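Local structure of ADP-ribosylating toxin CARDS (Mycoplasma pneumoniae, 4TLV) at residues N34-I39 and M120-L125; R126-Y131 and G223-L228; A215-V220 and D255-Q260. The protein transfers the ADP-ribosyl group from NAD(+) to multiple target proteins and causes vacuolization and epithelial damage in mammalian cells. All blocks are in the same frame, centred on the assembly; numbering follows the deposited sequence.

Contact 1: residues N34-I39 and M120-L125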
loop_
_atom_site.group_PDB
_atom_site.type_symbol
_atom_site.label_atom_id
_atom_site.label_comp_id
_atom_site.label_asym_id
_atom_site.label_seq_id
_atom_site.Cartn_x
_atom_site.Cartn_y
_atom_site.Cartn_z
ATOM N N ASN A 34 -1.663 -15.090 -17.948
ATOM C CA ASN A 34 -0.404 -15.377 -17.270
ATOM C C ASN A 34 -0.191 -14.328 -16.196
ATOM O O ASN A 34 0.007 -13.151 -16.513
ATOM C CB ASN A 34 0.759 -15.364 -18.276
ATOM C CG ASN A 34 2.075 -15.759 -17.651
ATOM O OD1 ASN A 34 2.456 -15.244 -16.596
ATOM N ND2 ASN A 34 2.796 -16.676 -18.312
ATOM N N PHE A 35 -0.242 -14.741 -14.930
ATOM C CA PHE A 35 -0.233 -13.761 -13.837
ATOM C C PHE A 35 1.078 -12.964 -13.789
ATOM O O PHE A 35 1.076 -11.724 -13.719
ATOM C CB PHE A 35 -0.494 -14.444 -12.492
ATOM C CG PHE A 35 -0.375 -13.518 -11.306
ATOM C CD1 PHE A 35 -1.360 -12.583 -11.045
ATOM C CD2 PHE A 35 0.715 -13.600 -10.445
ATOM C CE1 PHE A 35 -1.252 -11.734 -9.944
ATOM C CE2 PHE A 35 0.835 -12.752 -9.354
ATOM C CZ PHE A 35 -0.158 -11.815 -9.106
ATOM N N PHE A 36 2.205 -13.671 -13.805
ATOM C CA PHE A 36 3.488 -12.991 -13.700
ATOM C C PHE A 36 3.766 -12.053 -14.876
ATOM O O PHE A 36 4.303 -10.959 -14.682
ATOM C CB PHE A 36 4.642 -13.983 -13.499
ATOM C CG PHE A 36 4.739 -14.513 -12.092
ATOM C CD1 PHE A 36 5.462 -13.830 -11.131
ATOM C CD2 PHE A 36 4.091 -15.674 -11.730
ATOM C CE1 PHE A 36 5.546 -14.313 -9.826
ATOM C CE2 PHE A 36 4.169 -16.159 -10.438
ATOM C CZ PHE A 36 4.897 -15.484 -9.490
ATOM N N GLU A 37 3.413 -12.469 -16.093
ATOM C CA GLU A 37 3.617 -11.597 -17.256
ATOM C C GLU A 37 2.783 -10.319 -17.159
ATOM O O GLU A 37 3.179 -9.264 -17.665
ATOM C CB GLU A 37 3.283 -12.329 -18.566
ATOM C CG GLU A 37 4.343 -13.369 -18.947
ATOM C CD GLU A 37 4.038 -14.070 -20.264
ATOM O OE1 GLU A 37 2.964 -13.819 -20.849
ATOM O OE2 GLU A 37 4.876 -14.877 -20.716
ATOM N N HIS A 38 1.615 -10.428 -16.533
ATOM C CA HIS A 38 0.742 -9.269 -16.365
ATOM C C HIS A 38 1.305 -8.285 -15.334
ATOM O O HIS A 38 1.291 -7.064 -15.544
ATOM C CB HIS A 38 -0.660 -9.707 -15.942
ATOM C CG HIS A 38 -1.546 -8.562 -15.589
ATOM N ND1 HIS A 38 -1.977 -7.647 -16.529
ATOM C CD2 HIS A 38 -2.025 -8.140 -14.394
ATOM C CE1 HIS A 38 -2.700 -6.717 -15.925
ATOM N NE2 HIS A 38 -2.751 -6.998 -14.632
ATOM N N ILE A 39 1.790 -8.819 -14.219
ATOM C CA ILE A 39 2.407 -8.012 -13.170
ATOM C C ILE A 39 3.690 -7.354 -13.685
ATOM O O ILE A 39 3.977 -6.188 -13.373
ATOM C CB ILE A 39 2.757 -8.873 -11.928
ATOM C CG1 ILE A 39 1.478 -9.380 -11.256
ATOM C CG2 ILE A 39 3.586 -8.076 -10.944
ATOM C CD1 ILE A 39 0.505 -8.264 -10.874
ATOM N N MET A 120 11.602 -13.356 -7.238
ATOM C CA MET A 120 11.978 -12.022 -7.696
ATOM C C MET A 120 10.744 -11.278 -8.190
ATOM O O MET A 120 10.586 -10.082 -7.937
ATOM C CB MET A 120 12.993 -12.089 -8.832
ATOM C CG MET A 120 14.373 -12.573 -8.424
ATOM S SD MET A 120 15.393 -12.816 -9.896
ATOM C CE MET A 120 16.927 -13.339 -9.120
ATOM N N GLY A 121 9.880 -11.987 -8.903
ATOM C CA GLY A 121 8.617 -11.419 -9.357
ATOM C C GLY A 121 7.722 -11.004 -8.191
ATOM O O GLY A 121 7.136 -9.911 -8.199
ATOM N N ILE A 122 7.606 -11.879 -7.196
ATOM C CA ILE A 122 6.791 -11.602 -6.021
ATOM C C ILE A 122 7.367 -10.412 -5.243
ATOM O O ILE A 122 6.623 -9.578 -4.735
ATOM C CB ILE A 122 6.653 -12.850 -5.090
ATOM C CG1 ILE A 122 5.891 -13.990 -5.791
ATOM C CG2 ILE A 122 5.916 -12.497 -3.797
ATOM C CD1 ILE A 122 4.550 -13.599 -6.280
ATOM N N ARG A 123 8.691 -10.328 -5.149
ATOM C CA ARG A 123 9.315 -9.197 -4.461
ATOM C C ARG A 123 8.944 -7.865 -5.127
ATOM O O ARG A 123 8.620 -6.881 -4.449
ATOM C CB ARG A 123 10.833 -9.352 -4.414
ATOM C CG ARG A 123 11.556 -8.200 -3.659
ATOM C CD ARG A 123 13.055 -8.526 -3.494
ATOM N NE ARG A 123 13.731 -7.724 -2.471
ATOM C CZ ARG A 123 14.353 -8.228 -1.399
ATOM N NH1 ARG A 123 14.396 -9.546 -1.187
ATOM N NH2 ARG A 123 14.944 -7.408 -0.532
ATOM N N ALA A 124 8.996 -7.841 -6.456
ATOM C CA ALA A 124 8.574 -6.660 -7.207
ATOM C C ALA A 124 7.097 -6.321 -6.954
ATOM O O ALA A 124 6.757 -5.157 -6.741
ATOM C CB ALA A 124 8.837 -6.847 -8.683
ATOM N N LEU A 125 6.229 -7.329 -6.987
ATOM C CA LEU A 125 4.799 -7.116 -6.723
ATOM C C LEU A 125 4.588 -6.543 -5.310
ATOM O O LEU A 125 3.738 -5.673 -5.097
ATOM C CB LEU A 125 4.045 -8.438 -6.837
ATOM C CG LEU A 125 2.558 -8.454 -6.465
ATOM C CD1 LEU A 125 1.810 -7.438 -7.329
ATOM C CD2 LEU A 125 2.010 -9.860 -6.675
#
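Phe36 and Ile122 meet in an apolar contact between two helices. The CZ atom of Phe36 lies 3.7 Å from CD1 of Ile122, and CE1 of the same ring is almost as near. The two side chains cross obliquely. Leu125 divides its two methyls between two partners. CG of Phe35 is anti to the backbone N (chi1 175°), beside the carbonyl carbon. The ring it carries meets Leu125 CD2 with its edge, 3.8 Å from Phe35 CZ, while Ile39 CG1 lies over one face, offset toward the rim. The other methyl, Leu125 CD1, touches Ile39 CD1 at 3.9 Å.

A ring also meets backbone. Gly121 CA lies 4.2 Å from Phe36 CE1, at the ring edge. With no side chain on Gly121, the Phe36 ring lies directly against the helix backbone.

No hydrogen bond crosses the interface. A side-chain bond lies within 34-39: Asn34 is the N-cap, and its OD1 accepts from Glu37 N at 3.0 Å.

The segment axes approach to 10.6 Å at 45°. Within the mART domain, helix 35-40 thus packs on helix 115-126. Helix 92-104 joins this buried core through Thr95 and Leu99 against Phe35, Leu99 against Phe36, and Ala92 against Ile39.

Contact 2: residues R126-Y131 and G223-L228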
loop_
_atom_site.group_PDB
_atom_site.type_symbol
_atom_site.label_atom_id
_atom_site.label_comp_id
_atom_site.label_asym_id
_atom_site.label_seq_id
_atom_site.Cartn_x
_atom_site.Cartn_y
_atom_site.Cartn_z
ATOM N N ARG A 126 5.361 -7.053 -4.353
ATOM C CA ARG A 126 5.223 -6.684 -2.936
ATOM C C ARG A 126 5.687 -5.267 -2.638
ATOM O O ARG A 126 5.218 -4.620 -1.700
ATOM C CB ARG A 126 6.074 -7.618 -2.084
ATOM C CG ARG A 126 5.460 -8.989 -1.833
ATOM C CD ARG A 126 6.455 -9.793 -0.982
ATOM N NE ARG A 126 5.781 -10.872 -0.270
ATOM C CZ ARG A 126 6.328 -11.554 0.725
ATOM N NH1 ARG A 126 7.564 -11.250 1.125
ATOM N NH2 ARG A 126 5.638 -12.519 1.326
ATOM N N THR A 127 6.661 -4.815 -3.409
ATOM C CA THR A 127 7.321 -3.559 -3.114
ATOM C C THR A 127 6.994 -2.562 -4.228
ATOM O O THR A 127 5.996 -1.823 -4.124
ATOM C CB THR A 127 8.839 -3.748 -2.834
ATOM O OG1 THR A 127 9.502 -4.293 -3.982
ATOM C CG2 THR A 127 9.038 -4.694 -1.649
ATOM N N SER A 128 7.747 -2.619 -5.316
ATOM C CA SER A 128 7.621 -1.676 -6.442
ATOM C C SER A 128 6.211 -1.415 -6.985
ATOM O O SER A 128 5.853 -0.250 -7.228
ATOM C CB SER A 128 8.533 -2.108 -7.604
ATOM O OG SER A 128 9.874 -2.168 -7.166
ATOM N N PHE A 129 5.433 -2.475 -7.226
ATOM C CA PHE A 129 4.105 -2.300 -7.812
ATOM C C PHE A 129 2.945 -2.314 -6.821
ATOM O O PHE A 129 1.804 -2.129 -7.219
ATOM C CB PHE A 129 3.838 -3.382 -8.870
ATOM C CG PHE A 129 4.866 -3.418 -9.961
ATOM C CD1 PHE A 129 5.010 -2.343 -10.826
ATOM C CD2 PHE A 129 5.681 -4.528 -10.132
ATOM C CE1 PHE A 129 5.952 -2.369 -11.861
ATOM C CE2 PHE A 129 6.634 -4.560 -11.159
ATOM C CZ PHE A 129 6.765 -3.477 -12.021
ATOM N N ALA A 130 3.225 -2.564 -5.547
ATOM C CA ALA A 130 2.154 -2.811 -4.581
ATOM C C ALA A 130 1.210 -1.614 -4.381
ATOM O O ALA A 130 0.003 -1.786 -4.171
ATOM C CB ALA A 130 2.752 -3.255 -3.238
ATOM N N TYR A 131 1.765 -0.408 -4.449
ATOM C CA TYR A 131 0.991 0.819 -4.234
ATOM C C TYR A 131 -0.147 0.947 -5.245
ATOM O O TYR A 131 -1.095 1.714 -5.034
ATOM C CB TYR A 131 1.893 2.060 -4.348
ATOM C CG TYR A 131 2.221 2.396 -5.793
ATOM C CD1 TYR A 131 1.404 3.242 -6.536
ATOM C CD2 TYR A 131 3.334 1.846 -6.420
ATOM C CE1 TYR A 131 1.677 3.521 -7.862
ATOM C CE2 TYR A 131 3.609 2.112 -7.756
ATOM C CZ TYR A 131 2.784 2.957 -8.466
ATOM O OH TYR A 131 3.059 3.233 -9.793
ATOM N N GLY A 223 11.150 8.014 -8.704
ATOM C CA GLY A 223 11.599 6.655 -8.433
ATOM C C GLY A 223 10.505 5.611 -8.555
ATOM O O GLY A 223 10.754 4.416 -8.353
ATOM N N THR A 224 9.302 6.053 -8.883
ATOM C CA THR A 224 8.123 5.188 -8.849
ATOM C C THR A 224 8.006 4.337 -10.110
ATOM O O THR A 224 8.167 4.848 -11.210
ATOM C CB THR A 224 6.842 6.041 -8.662
ATOM O OG1 THR A 224 6.988 6.819 -7.474
ATOM C CG2 THR A 224 5.595 5.174 -8.542
ATOM N N SER A 225 7.758 3.038 -9.932
ATOM C CA SER A 225 7.525 2.115 -11.042
ATOM C C SER A 225 6.030 1.912 -11.243
ATOM O O SER A 225 5.289 1.824 -10.268
ATOM C CB SER A 225 8.140 0.741 -10.723
ATOM O OG SER A 225 9.484 0.856 -10.313
ATOM N N ALA A 226 5.591 1.826 -12.500
ATOM C CA ALA A 226 4.206 1.481 -12.820
ATOM C C ALA A 226 4.223 0.322 -13.810
ATOM O O ALA A 226 5.125 0.239 -14.643
ATOM C CB ALA A 226 3.459 2.692 -13.430
ATOM N N SER A 227 3.254 -0.580 -13.734
ATOM C CA SER A 227 3.157 -1.550 -14.826
ATOM C C SER A 227 2.575 -0.859 -16.044
ATOM O O SER A 227 1.858 0.143 -15.939
ATOM C CB SER A 227 2.312 -2.771 -14.459
ATOM O OG SER A 227 1.068 -2.366 -13.965
ATOM N N LEU A 228 2.876 -1.401 -17.211
ATOM C CA LEU A 228 2.341 -0.834 -18.439
ATOM C C LEU A 228 0.811 -0.955 -18.529
ATOM O O LEU A 228 0.163 -0.179 -19.231
ATOM C CB LEU A 228 3.029 -1.458 -19.657
ATOM C CG LEU A 228 4.432 -0.903 -19.972
ATOM C CD1 LEU A 228 5.430 -1.064 -18.816
ATOM C CD2 LEU A 228 4.971 -1.547 -21.255
HETATM O O HOH W 1 7.300 2.101 -7.083
#
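Tyr131 reaches Ser225 with CG set between its own backbone N and carbonyl carbon (chi1 77°). Phe129 has CG anti to its carbonyl carbon instead (chi1 -57°), and its ring meets the backbone at Ala226 and Ser227. The hydroxyl of Tyr131 donates to Ser225 O, with 2.7 Å between Tyr131 OH and that oxygen. The donor stands above the carbonyl plane, 39° out of it. The same hydroxyl lies 3.4 Å from Thr224 CG2 and also touches Ala226 CB. The Phe129 ring brings CE1 to 3.7 Å from Ala226 C, which lies at the ring edge. Ser227 N and Ser225 CB are also close to CE1.

The contact joins the turn after helix 115-126 in the mART domain to the short edge strand 225-226 of a three-stranded antiparallel sheet. That strand belongs to the region inferred to form the NAD(+)-binding pocket.

One water bridges the two backbones. It donates to Ser128 O at 2.8 Å and accepts from Ser225 N at 3.0 Å. Ser225 is therefore gripped at both its N-H and its carbonyl. Ser227 N finds its partner just beyond the turn, in Gln132 OE1, while Ser128 OG bonds weakly to Gln264 O.

Contact 3: residues A215-V220 and D255-Q260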
loop_
_atom_site.group_PDB
_atom_site.type_symbol
_atom_site.label_atom_id
_atom_site.label_comp_id
_atom_site.label_asym_id
_atom_site.label_seq_id
_atom_site.Cartn_x
_atom_site.Cartn_y
_atom_site.Cartn_z
ATOM N N ALA A 215 11.038 -8.211 -17.825
ATOM C CA ALA A 215 9.979 -7.308 -17.368
ATOM C C ALA A 215 10.083 -5.960 -18.061
ATOM O O ALA A 215 11.128 -5.614 -18.610
ATOM C CB ALA A 215 10.047 -7.127 -15.856
ATOM N N SER A 216 8.982 -5.216 -18.061
ATOM C CA SER A 216 8.969 -3.843 -18.536
ATOM C C SER A 216 8.344 -2.991 -17.428
ATOM O O SER A 216 7.439 -3.441 -16.726
ATOM C CB SER A 216 8.180 -3.710 -19.838
ATOM O OG SER A 216 8.824 -4.408 -20.898
ATOM N N VAL A 217 8.869 -1.784 -17.254
ATOM C CA VAL A 217 8.465 -0.922 -16.155
ATOM C C VAL A 217 8.340 0.480 -16.694
ATOM O O VAL A 217 9.259 0.977 -17.356
ATOM C CB VAL A 217 9.542 -0.862 -15.041
ATOM C CG1 VAL A 217 9.042 -0.026 -13.861
ATOM C CG2 VAL A 217 9.935 -2.248 -14.580
ATOM N N ALA A 218 7.213 1.122 -16.420
ATOM C CA ALA A 218 7.093 2.536 -16.721
ATOM C C ALA A 218 7.614 3.368 -15.535
ATOM O O ALA A 218 7.213 3.156 -14.385
ATOM C CB ALA A 218 5.648 2.890 -17.045
ATOM N N ASP A 219 8.510 4.307 -15.821
ATOM C CA ASP A 219 9.021 5.238 -14.811
ATOM C C ASP A 219 8.027 6.399 -14.702
ATOM O O ASP A 219 7.880 7.182 -15.646
ATOM C CB ASP A 219 10.396 5.755 -15.249
ATOM C CG ASP A 219 11.014 6.706 -14.261
ATOM O OD1 ASP A 219 10.288 7.255 -13.405
ATOM O OD2 ASP A 219 12.250 6.897 -14.336
ATOM N N VAL A 220 7.345 6.518 -13.561
ATOM C CA VAL A 220 6.334 7.570 -13.418
ATOM C C VAL A 220 6.721 8.666 -12.420
ATOM O O VAL A 220 5.853 9.275 -11.787
ATOM C CB VAL A 220 4.919 6.993 -13.126
ATOM C CG1 VAL A 220 4.406 6.229 -14.346
ATOM C CG2 VAL A 220 4.935 6.096 -11.857
ATOM N N ASP A 255 11.339 1.205 -19.330
ATOM C CA ASP A 255 12.560 0.412 -19.283
ATOM C C ASP A 255 12.247 -1.071 -19.349
ATOM O O ASP A 255 11.240 -1.518 -18.808
ATOM C CB ASP A 255 13.321 0.687 -17.996
ATOM C CG ASP A 255 13.880 2.094 -17.946
ATOM O OD1 ASP A 255 14.878 2.356 -18.645
ATOM O OD2 ASP A 255 13.308 2.937 -17.225
ATOM N N ASN A 256 13.118 -1.829 -20.016
ATOM C CA ASN A 256 13.025 -3.287 -20.028
ATOM C C ASN A 256 14.206 -3.896 -19.283
ATOM O O ASN A 256 15.348 -3.459 -19.459
ATOM C CB ASN A 256 13.028 -3.811 -21.471
ATOM C CG ASN A 256 11.992 -3.130 -22.346
ATOM O OD1 ASN A 256 10.733 -3.168 -21.926
ATOM N ND2 ASN A 256 12.327 -2.568 -23.390
ATOM N N TYR A 257 13.941 -4.904 -18.463
ATOM C CA TYR A 257 14.981 -5.561 -17.694
ATOM C C TYR A 257 14.790 -7.064 -17.675
ATOM O O TYR A 257 13.655 -7.562 -17.610
ATOM C CB TYR A 257 14.947 -5.118 -16.232
ATOM C CG TYR A 257 14.998 -3.624 -15.966
ATOM C CD1 TYR A 257 16.204 -2.921 -16.005
ATOM C CD2 TYR A 257 13.836 -2.926 -15.621
ATOM C CE1 TYR A 257 16.246 -1.541 -15.734
ATOM C CE2 TYR A 257 13.866 -1.558 -15.348
ATOM C CZ TYR A 257 15.075 -0.874 -15.400
ATOM O OH TYR A 257 15.098 0.476 -15.118
ATOM N N ASN A 258 15.897 -7.793 -17.690
ATOM C CA ASN A 258 15.851 -9.178 -17.267
ATOM C C ASN A 258 15.462 -9.182 -15.800
ATOM O O ASN A 258 15.804 -8.257 -15.055
ATOM C CB ASN A 258 17.207 -9.856 -17.492
ATOM C CG ASN A 258 17.475 -10.113 -18.963
ATOM O OD1 ASN A 258 16.549 -10.431 -19.721
ATOM N ND2 ASN A 258 18.726 -9.970 -19.380
ATOM N N LEU A 259 14.750 -10.219 -15.381
ATOM C CA LEU A 259 14.178 -10.275 -14.042
ATOM C C LEU A 259 15.201 -10.097 -12.927
ATOM O O LEU A 259 14.914 -9.468 -11.904
ATOM C CB LEU A 259 13.394 -11.584 -13.859
ATOM C CG LEU A 259 12.320 -11.616 -12.775
ATOM C CD1 LEU A 259 11.474 -10.339 -12.821
ATOM C CD2 LEU A 259 11.417 -12.849 -12.912
ATOM N N GLN A 260 16.397 -10.648 -13.126
ATOM C CA GLN A 260 17.450 -10.561 -12.130
ATOM C C GLN A 260 18.065 -9.152 -12.097
ATOM O O GLN A 260 18.805 -8.820 -11.177
ATOM C CB GLN A 260 18.526 -11.632 -12.385
ATOM C CG GLN A 260 19.273 -11.471 -13.708
ATOM C CD GLN A 260 18.578 -12.147 -14.897
ATOM O OE1 GLN A 260 17.350 -12.307 -14.920
ATOM N NE2 GLN A 260 19.373 -12.547 -15.894
HETATM O O HOH W 2 11.330 2.369 -15.731
HETATM O O HOH W 3 13.901 4.574 -15.299
#
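Ala215 pairs with Tyr257 as an antiparallel hydrogen-bonded pair. Ala215 N donates to Tyr257 O at 2.7 Å. Tyr257 N returns a bond to Ala215 O at 2.9 Å.

Ser216 faces Asn256 in the non-hydrogen-bonded pair, on the other face of the sheet. Ser216 OG lies 2.5 Å from Asn256 OD1, too short for an ordinary hydrogen bond, so the details of this pair are doubtful. Here the backbones also meet through CA-H...O contacts, from Asn256 CA to Ala215 O and from Ser216 CA to Asp255 O.

Val217 pairs with Asp255 through two backbone bonds, Val217 N to Asp255 O at 2.8 Å and Asp255 N to Val217 O at 2.9 Å. This ladder of backbone bonds holds strand 253-258 on strand 214-219, within the inferred NAD(+)-binding region. Val217 CG2, anti to the carbonyl carbon and so beside the backbone N, lies 4.1 Å from Tyr257 CE2, at the ring edge.

Asp219 is linked to Asp255 by water. One water lies between their OD2 atoms, 2.6 Å from Asp255 OD2. Another lies between Asp255 OD2 and Val217 O.

The OD2 atoms of Asp219 and Asp255 are 5.0 Å apart. Their like charges probably repel, and the water between them may ease this. Lys253 forms a salt bridge with Asp255 OD1 and would offset part of the negative charge.

The three contacts lie close together, with centres 10 to 12 Å apart. Along the chain, contact 1 closes before contacts 2 and 3 open, and the segments of contacts 2 and 3 alternate. Helix 115-126 runs from contact 1 straight into the turn of contact 2, where Ala124 O probably bonds to Phe129 N. Contacts 2 and 3 share the small antiparallel sheet in which strand 214-219 lies between 225-226 and 253-258. Ala226 N probably bonds to Ala218 O there. Contact 1 reaches contact 3 through Met120 packing on Leu259 and Gln260. Together they tie the helices of the mART domain to the inferred NAD(+)-binding region.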